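Local coordinates for protein lovastatin nonaketide synthase, polyketide synthase component (Aspergillus terreus, PDB 7CPX) that builds the nonaketide backbone of lovastatin from malonyl-CoA as an iterative multidomain polyketide synthase, working together with the separate protein LovC, at residues Q990-M1003 with L1020-D1034. The protein carries 2 engineered substitutions. Residues are numbered along the deposited sequence; the frame is centred on the assembly and turned at random.
Sequences QTVFPAAGYIVMAM and LEILDMSIDKAVIFD
The ring of Phe1033 lies edge-on to the backbone of Thr991 and Phe993: the Thr991 carbonyl and the Phe993 N sit near its plane, and Val1031 CG1 rests on one face toward the rim. Phe993 and Phe1033 run side by side, with Phe1033 CE2 3.6 Å from Phe993 CB. Pro994 CD lies over one face of the Phe993 ring. Phe993 CD2 and Pro994 O share one face of Tyr998, Val1031 CG2 meets that ring's edge, and Ile1027 CG1 comes in obliquely at 3.7 Å from Tyr998 CD2. The Tyr998 hydroxyl accepts a weak, bent hydrogen bond from Val1031 N (132° at the hydrogen); its stronger polar partner is Ser1077 on strand 1075-1087, which is also hydrogen-bonded to Lys1029 O.

Beside the rings the chains run antiparallel. Phe1033 N donates a hydrogen bond to Thr991 O at 2.7 Å, and Phe993 N donates one to Val1031 O at 3.0 Å. Between them Val992 and Ile1032 form a non-hydrogen-bonded antiparallel pair, Val992 CG2 meeting Ile1032 CD1 on the same face of the sheet.

Further on, helix 995-1003, which continues beyond Met1003, runs obliquely over strands 1020-1023 and 1025-1027, at 128° to the first. Met1025, with CG anti to its own N (chi1 176°) and an extended chain, carries its CE to 3.5 Å from Tyr998 CB, while its sulfur lies against Ile999 CG1. Ile1022 CD1 fits among Ile999 CG2, Ala1002 CB and Met1003 CG, the last at 3.6 Å, and Leu1020 CD1 packs on Met1003 CB.

Val992 O is also hydrogen-bonded to ND1 of His985, the predicted proton acceptor, and Ala995 lies near Asp1174, the predicted proton donor on helix 1170-1184. A long central helix packed against a curved antiparallel sheet is the hallmark of the hotdog fold, here the N-terminal half of the dehydratase's double hotdog.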
ATOM      1  N   GLN A 990       5.007 -20.756  22.096  1.00 86.00           N
ATOM      2  CA  GLN A 990       4.209 -19.785  21.363  1.00 86.00           C
ATOM      3  C   GLN A 990       4.067 -20.204  19.907  1.00 86.00           C
ATOM      4  O   GLN A 990       5.024 -20.664  19.278  1.00 86.00           O
ATOM      5  CB  GLN A 990       4.853 -18.400  21.437  1.00 86.00           C
ATOM      6  CG  GLN A 990       5.142 -17.908  22.845  1.00 86.00           C
ATOM      7  CD  GLN A 990       3.886 -17.654  23.653  1.00 86.00           C
ATOM      8  OE1 GLN A 990       2.770 -17.870  23.178  1.00 86.00           O
ATOM      9  NE2 GLN A 990       4.061 -17.189  24.884  1.00 86.00           N
ATOM     10  N   THR A 991       2.861 -20.043  19.371  1.00 85.68           N
ATOM     11  CA  THR A 991       2.643 -20.260  17.947  1.00 85.68           C
ATOM     12  C   THR A 991       3.258 -19.104  17.171  1.00 85.68           C
ATOM     13  O   THR A 991       2.922 -17.940  17.408  1.00 85.68           O
ATOM     14  CB  THR A 991       1.153 -20.383  17.646  1.00 85.68           C
ATOM     15  OG1 THR A 991       0.599 -21.470  18.395  1.00 85.68           O
ATOM     16  CG2 THR A 991       0.928 -20.630  16.164  1.00 85.68           C
ATOM     17  N   VAL A 992       4.160 -19.425  16.249  1.00 84.23           N
ATOM     18  CA  VAL A 992       4.928 -18.433  15.510  1.00 84.23           C
ATOM     19  C   VAL A 992       4.701 -18.659  14.025  1.00 84.23           C
ATOM     20  O   VAL A 992       4.745 -19.800  13.551  1.00 84.23           O
ATOM     21  CB  VAL A 992       6.427 -18.513  15.848  1.00 84.23           C
ATOM     22  CG1 VAL A 992       7.201 -17.471  15.063  1.00 84.23           C
ATOM     23  CG2 VAL A 992       6.640 -18.337  17.339  1.00 84.23           C
ATOM     24  N   PHE A 993       4.459 -17.579  13.298  1.00 82.12           N
ATOM     25  CA  PHE A 993       4.271 -17.683  11.863  1.00 82.12           C
ATOM     26  C   PHE A 993       5.571 -18.155  11.224  1.00 82.12           C
ATOM     27  O   PHE A 993       6.614 -17.512  11.416  1.00 82.12           O
ATOM     28  CB  PHE A 993       3.844 -16.345  11.271  1.00 82.12           C
ATOM     29  CG  PHE A 993       3.291 -16.451   9.878  1.00 82.12           C
ATOM     30  CD1 PHE A 993       1.984 -16.848   9.668  1.00 82.12           C
ATOM     31  CD2 PHE A 993       4.078 -16.154   8.782  1.00 82.12           C
ATOM     32  CE1 PHE A 993       1.472 -16.950   8.391  1.00 82.12           C
ATOM     33  CE2 PHE A 993       3.573 -16.252   7.502  1.00 82.12           C
ATOM     34  CZ  PHE A 993       2.267 -16.651   7.306  1.00 82.12           C
ATOM     35  N   PRO A 994       5.566 -19.254  10.472  1.00 82.44           N
ATOM     36  CA  PRO A 994       6.825 -19.778   9.937  1.00 82.44           C
ATOM     37  C   PRO A 994       7.471 -18.813   8.958  1.00 82.44           C
ATOM     38  O   PRO A 994       6.798 -18.061   8.250  1.00 82.44           O
ATOM     39  CB  PRO A 994       6.401 -21.077   9.240  1.00 82.44           C
ATOM     40  CG  PRO A 994       4.964 -20.886   8.927  1.00 82.44           C
ATOM     41  CD  PRO A 994       4.410 -20.057  10.040  1.00 82.44           C
ATOM     42  N   ALA A 995       8.805 -18.842   8.925  1.00 81.85           N
ATOM     43  CA  ALA A 995       9.524 -18.156   7.859  1.00 81.85           C
ATOM     44  C   ALA A 995       9.138 -18.738   6.508  1.00 81.85           C
ATOM     45  O   ALA A 995       9.006 -18.008   5.517  1.00 81.85           O
ATOM     46  CB  ALA A 995      11.028 -18.268   8.085  1.00 81.85           C
ATOM     47  N   ALA A 996       8.954 -20.057   6.454  1.00 83.39           N
ATOM     48  CA  ALA A 996       8.350 -20.669   5.280  1.00 83.39           C
ATOM     49  C   ALA A 996       7.000 -20.042   4.977  1.00 83.39           C
ATOM     50  O   ALA A 996       6.601 -19.961   3.812  1.00 83.39           O
ATOM     51  CB  ALA A 996       8.198 -22.172   5.493  1.00 83.39           C
ATOM     52  N   GLY A 997       6.285 -19.590   6.007  1.00 82.01           N
ATOM     53  CA  GLY A 997       5.040 -18.880   5.771  1.00 82.01           C
ATOM     54  C   GLY A 997       5.256 -17.593   5.002  1.00 82.01           C
ATOM     55  O   GLY A 997       4.542 -17.302   4.041  1.00 82.01           O
ATOM     56  N   TYR A 998       6.259 -16.807   5.406  1.00 80.84           N
ATOM     57  CA  TYR A 998       6.578 -15.584   4.674  1.00 80.84           C
ATOM     58  C   TYR A 998       6.994 -15.903   3.246  1.00 80.84           C
ATOM     59  O   TYR A 998       6.622 -15.192   2.305  1.00 80.84           O
ATOM     60  CB  TYR A 998       7.694 -14.815   5.383  1.00 80.84           C
ATOM     61  CG  TYR A 998       7.395 -14.438   6.816  1.00 80.84           C
ATOM     62  CD1 TYR A 998       6.223 -13.782   7.157  1.00 80.84           C
ATOM     63  CD2 TYR A 998       8.289 -14.741   7.828  1.00 80.84           C
ATOM     64  CE1 TYR A 998       5.954 -13.437   8.466  1.00 80.84           C
ATOM     65  CE2 TYR A 998       8.029 -14.404   9.136  1.00 80.84           C
ATOM     66  CZ  TYR A 998       6.862 -13.753   9.452  1.00 80.84           C
ATOM     67  OH  TYR A 998       6.607 -13.417  10.761  1.00 80.84           O
ATOM     68  N   ILE A 999       7.777 -16.966   3.066  1.00 82.07           N
ATOM     69  CA  ILE A 999       8.233 -17.335   1.730  1.00 82.07           C
ATOM     70  C   ILE A 999       7.053 -17.723   0.848  1.00 82.07           C
ATOM     71  O   ILE A 999       6.970 -17.316  -0.318  1.00 82.07           O
ATOM     72  CB  ILE A 999       9.271 -18.465   1.825  1.00 82.07           C
ATOM     73  CG1 ILE A 999      10.588 -17.903   2.353  1.00 82.07           C
ATOM     74  CG2 ILE A 999       9.473 -19.113   0.472  1.00 82.07           C
ATOM     75  CD1 ILE A 999      11.510 -18.937   2.916  1.00 82.07           C
ATOM     76  N   VAL A1000       6.130 -18.520   1.382  1.00 83.92           N
ATOM     77  CA  VAL A1000       4.959 -18.917   0.611  1.00 83.92           C
ATOM     78  C   VAL A1000       4.089 -17.706   0.311  1.00 83.92           C
ATOM     79  O   VAL A1000       3.494 -17.605  -0.766  1.00 83.92           O
ATOM     80  CB  VAL A1000       4.173 -20.010   1.355  1.00 83.92           C
ATOM     81  CG1 VAL A1000       2.931 -20.387   0.575  1.00 83.92           C
ATOM     82  CG2 VAL A1000       5.046 -21.228   1.571  1.00 83.92           C
ATOM     83  N   MET A1001       3.993 -16.772   1.258  1.00 81.79           N
ATOM     84  CA  MET A1001       3.253 -15.542   1.002  1.00 81.79           C
ATOM     85  C   MET A1001       3.869 -14.779  -0.159  1.00 81.79           C
ATOM     86  O   MET A1001       3.162 -14.297  -1.049  1.00 81.79           O
ATOM     87  CB  MET A1001       3.233 -14.673   2.257  1.00 81.79           C
ATOM     88  CG  MET A1001       2.374 -15.216   3.377  1.00 81.79           C
ATOM     89  SD  MET A1001       2.564 -14.299   4.918  1.00 81.79           S
ATOM     90  CE  MET A1001       2.020 -12.662   4.432  1.00 81.79           C
ATOM     91  N   ALA A1002       5.197 -14.666  -0.167  1.00 81.55           N
ATOM     92  CA  ALA A1002       5.871 -13.956  -1.247  1.00 81.55           C
ATOM     93  C   ALA A1002       5.650 -14.654  -2.581  1.00 81.55           C
ATOM     94  O   ALA A1002       5.421 -14.000  -3.605  1.00 81.55           O
ATOM     95  CB  ALA A1002       7.362 -13.835  -0.946  1.00 81.55           C
ATOM     96  N   MET A1003       5.714 -15.986  -2.592  1.00 84.70           N
ATOM     97  CA  MET A1003       5.544 -16.714  -3.845  1.00 84.70           C
ATOM     98  C   MET A1003       4.112 -16.614  -4.356  1.00 84.70           C
ATOM     99  O   MET A1003       3.884 -16.487  -5.565  1.00 84.70           O
ATOM    100  CB  MET A1003       5.961 -18.172  -3.663  1.00 84.70           C
ATOM    101  CG  MET A1003       7.445 -18.331  -3.391  1.00 84.70           C
ATOM    102  SD  MET A1003       8.079 -19.983  -3.716  1.00 84.70           S
ATOM    103  CE  MET A1003       9.840 -19.676  -3.588  1.00 84.70           C
ATOM    104  N   LEU A1020      10.387 -19.067 -10.074  1.00 84.32           N
ATOM    105  CA  LEU A1020      10.092 -18.080  -9.032  1.00 84.32           C
ATOM    106  C   LEU A1020      11.219 -18.109  -8.000  1.00 84.32           C
ATOM    107  O   LEU A1020      11.210 -18.933  -7.086  1.00 84.32           O
ATOM    108  CB  LEU A1020       8.738 -18.380  -8.401  1.00 84.32           C
ATOM    109  CG  LEU A1020       8.038 -17.280  -7.606  1.00 84.32           C
ATOM    110  CD1 LEU A1020       6.680 -17.777  -7.150  1.00 84.32           C
ATOM    111  CD2 LEU A1020       8.867 -16.843  -6.417  1.00 84.32           C
ATOM    112  N   GLU A1021      12.190 -17.214  -8.154  1.00 85.15           N
ATOM    113  CA  GLU A1021      13.261 -17.065  -7.184  1.00 85.15           C
ATOM    114  C   GLU A1021      12.877 -16.023  -6.144  1.00 85.15           C
ATOM    115  O   GLU A1021      12.166 -15.061  -6.434  1.00 85.15           O
ATOM    116  CB  GLU A1021      14.565 -16.639  -7.860  1.00 85.15           C
ATOM    117  CG  GLU A1021      14.942 -17.426  -9.104  1.00 85.15           C
ATOM    118  CD  GLU A1021      16.040 -16.753  -9.903  1.00 85.15           C
ATOM    119  OE1 GLU A1021      16.664 -15.808  -9.378  1.00 85.15           O
ATOM    120  OE2 GLU A1021      16.277 -17.165 -11.059  1.00 85.15           O
ATOM    121  N   ILE A1022      13.368 -16.222  -4.927  1.00 81.10           N
ATOM    122  CA  ILE A1022      13.290 -15.236  -3.858  1.00 81.10           C
ATOM    123  C   ILE A1022      14.714 -14.928  -3.428  1.00 81.10           C
ATOM    124  O   ILE A1022      15.415 -15.808  -2.922  1.00 81.10           O
ATOM    125  CB  ILE A1022      12.452 -15.736  -2.673  1.00 81.10           C
ATOM    126  CG1 ILE A1022      10.967 -15.677  -3.023  1.00 81.10           C
ATOM    127  CG2 ILE A1022      12.741 -14.902  -1.444  1.00 81.10           C
ATOM    128  CD1 ILE A1022      10.075 -16.331  -2.005  1.00 81.10           C
ATOM    129  N   LEU A1023      15.126 -13.679  -3.606  1.00 80.86           N
ATOM    130  CA  LEU A1023      16.509 -13.262  -3.443  1.00 80.86           C
ATOM    131  C   LEU A1023      16.665 -12.376  -2.216  1.00 80.86           C
ATOM    132  O   LEU A1023      15.789 -11.558  -1.908  1.00 80.86           O
ATOM    133  CB  LEU A1023      16.994 -12.506  -4.683  1.00 80.86           C
ATOM    134  CG  LEU A1023      16.840 -13.232  -6.020  1.00 80.86           C
ATOM    135  CD1 LEU A1023      17.154 -12.297  -7.175  1.00 80.86           C
ATOM    136  CD2 LEU A1023      17.738 -14.452  -6.066  1.00 80.86           C
ATOM    137  N   ASP A1024      17.784 -12.555  -1.516  1.00 83.18           N
ATOM    138  CA  ASP A1024      18.165 -11.693  -0.397  1.00 83.18           C
ATOM    139  C   ASP A1024      17.017 -11.530   0.591  1.00 83.18           C
ATOM    140  O   ASP A1024      16.822 -10.459   1.170  1.00 83.18           O
ATOM    141  CB  ASP A1024      18.641 -10.328  -0.899  1.00 83.18           C
ATOM    142  CG  ASP A1024      19.327  -9.514   0.181  1.00 83.18           C
ATOM    143  OD1 ASP A1024      19.456 -10.018   1.317  1.00 83.18           O
ATOM    144  OD2 ASP A1024      19.738  -8.369  -0.104  1.00 83.18           O
ATOM    145  N   MET A1025      16.247 -12.593   0.792  1.00 79.95           N
ATOM    146  CA  MET A1025      15.127 -12.524   1.716  1.00 79.95           C
ATOM    147  C   MET A1025      15.626 -12.491   3.152  1.00 79.95           C
ATOM    148  O   MET A1025      16.582 -13.181   3.513  1.00 79.95           O
ATOM    149  CB  MET A1025      14.188 -13.707   1.519  1.00 79.95           C
ATOM    150  CG  MET A1025      13.055 -13.744   2.526  1.00 79.95           C
ATOM    151  SD  MET A1025      11.700 -14.809   2.019  1.00 79.95           S
ATOM    152  CE  MET A1025      10.530 -14.515   3.341  1.00 79.95           C
ATOM    153  N   SER A1026      14.965 -11.682   3.974  1.00 78.73           N
ATOM    154  CA  SER A1026      15.322 -11.526   5.375  1.00 78.73           C
ATOM    155  C   SER A1026      14.060 -11.561   6.218  1.00 78.73           C
ATOM    156  O   SER A1026      13.094 -10.852   5.922  1.00 78.73           O
ATOM    157  CB  SER A1026      16.075 -10.214   5.610  1.00 78.73           C
ATOM    158  OG  SER A1026      16.387 -10.044   6.980  1.00 78.73           O
ATOM    159  N   ILE A1027      14.071 -12.383   7.259  1.00 78.63           N
ATOM    160  CA  ILE A1027      12.999 -12.432   8.245  1.00 78.63           C
ATOM    161  C   ILE A1027      13.445 -11.581   9.426  1.00 78.63           C
ATOM    162  O   ILE A1027      14.310 -11.989  10.208  1.00 78.63           O
ATOM    163  CB  ILE A1027      12.685 -13.870   8.674  1.00 78.63           C
ATOM    164  CG1 ILE A1027      12.008 -14.638   7.535  1.00 78.63           C
ATOM    165  CG2 ILE A1027      11.798 -13.871   9.901  1.00 78.63           C
ATOM    166  CD1 ILE A1027      12.938 -15.029   6.414  1.00 78.63           C
ATOM    167  N   ASP A1028      12.854 -10.396   9.560  1.00 82.72           N
ATOM    168  CA  ASP A1028      13.310  -9.426  10.546  1.00 82.72           C
ATOM    169  C   ASP A1028      12.681  -9.640  11.918  1.00 82.72           C
ATOM    170  O   ASP A1028      13.370  -9.522  12.937  1.00 82.72           O
ATOM    171  CB  ASP A1028      13.008  -8.007  10.059  1.00 82.72           C
ATOM    172  CG  ASP A1028      13.697  -7.685   8.748  1.00 82.72           C
ATOM    173  OD1 ASP A1028      13.312  -8.270   7.714  1.00 82.72           O
ATOM    174  OD2 ASP A1028      14.624  -6.848   8.751  1.00 82.72           O
ATOM    175  N   LYS A1029      11.389  -9.954  11.967  1.00 82.80           N
ATOM    176  CA  LYS A1029      10.677 -10.105  13.233  1.00 82.80           C
ATOM    177  C   LYS A1029       9.715 -11.275  13.111  1.00 82.80           C
ATOM    178  O   LYS A1029       8.759 -11.219  12.332  1.00 82.80           O
ATOM    179  CB  LYS A1029       9.928  -8.826  13.604  1.00 82.80           C
ATOM    180  CG  LYS A1029       9.186  -8.914  14.925  1.00 82.80           C
ATOM    181  CD  LYS A1029       8.641  -7.562  15.346  1.00 82.80           C
ATOM    182  CE  LYS A1029       8.015  -7.622  16.729  1.00 82.80           C
ATOM    183  NZ  LYS A1029       7.602  -6.280  17.224  1.00 82.80           N
ATOM    184  N   ALA A1030       9.967 -12.331  13.878  1.00 82.83           N
ATOM    185  CA  ALA A1030       9.052 -13.461  13.910  1.00 82.83           C
ATOM    186  C   ALA A1030       7.719 -13.033  14.509  1.00 82.83           C
ATOM    187  O   ALA A1030       7.675 -12.353  15.537  1.00 82.83           O
ATOM    188  CB  ALA A1030       9.655 -14.606  14.719  1.00 82.83           C
ATOM    189  N   VAL A1031       6.631 -13.437  13.860  1.00 82.24           N
ATOM    190  CA  VAL A1031       5.289 -13.105  14.325  1.00 82.24           C
ATOM    191  C   VAL A1031       4.911 -14.096  15.420  1.00 82.24           C
ATOM    192  O   VAL A1031       4.709 -15.282  15.155  1.00 82.24           O
ATOM    193  CB  VAL A1031       4.275 -13.129  13.177  1.00 82.24           C
ATOM    194  CG1 VAL A1031       2.875 -13.347  13.712  1.00 82.24           C
ATOM    195  CG2 VAL A1031       4.336 -11.832  12.401  1.00 82.24           C
ATOM    196  N   ILE A1032       4.808 -13.607  16.650  1.00 84.99           N
ATOM    197  CA  ILE A1032       4.432 -14.434  17.788  1.00 84.99           C
ATOM    198  C   ILE A1032       2.936 -14.290  18.017  1.00 84.99           C
ATOM    199  O   ILE A1032       2.429 -13.177  18.193  1.00 84.99           O
ATOM    200  CB  ILE A1032       5.219 -14.032  19.046  1.00 84.99           C
ATOM    201  CG1 ILE A1032       6.717 -13.926  18.742  1.00 84.99           C
ATOM    202  CG2 ILE A1032       4.972 -15.035  20.163  1.00 84.99           C
ATOM    203  CD1 ILE A1032       7.331 -15.193  18.194  1.00 84.99           C
ATOM    204  N   PHE A1033       2.227 -15.415  18.016  1.00 85.48           N
ATOM    205  CA  PHE A1033       0.793 -15.442  18.271  1.00 85.48           C
ATOM    206  C   PHE A1033       0.576 -15.740  19.749  1.00 85.48           C
ATOM    207  O   PHE A1033       0.931 -16.819  20.231  1.00 85.48           O
ATOM    208  CB  PHE A1033       0.101 -16.482  17.396  1.00 85.48           C
ATOM    209  CG  PHE A1033       0.197 -16.198  15.927  1.00 85.48           C
ATOM    210  CD1 PHE A1033      -0.663 -15.299  15.326  1.00 85.48           C
ATOM    211  CD2 PHE A1033       1.144 -16.833  15.147  1.00 85.48           C
ATOM    212  CE1 PHE A1033      -0.579 -15.035  13.976  1.00 85.48           C
ATOM    213  CE2 PHE A1033       1.234 -16.575  13.796  1.00 85.48           C
ATOM    214  CZ  PHE A1033       0.372 -15.673  13.207  1.00 85.48           C
ATOM    215  N   ASP A1034      -0.011 -14.780  20.467  1.00 95.68           N
ATOM    216  CA  ASP A1034      -0.271 -14.981  21.887  1.00 95.68           C
ATOM    217  C   ASP A1034      -1.234 -16.140  22.108  1.00 95.68           C
ATOM    218  O   ASP A1034      -1.055 -16.940  23.033  1.00 95.68           O
ATOM    219  CB  ASP A1034      -0.825 -13.696  22.501  1.00 95.68           C
ATOM    220  CG  ASP A1034      -0.988 -13.790  24.005  1.00 95.68           C
ATOM    221  OD1 ASP A1034      -0.563 -14.808  24.590  1.00 95.68           O
ATOM    222  OD2 ASP A1034      -1.542 -12.844  24.604  1.00 95.68           O
TER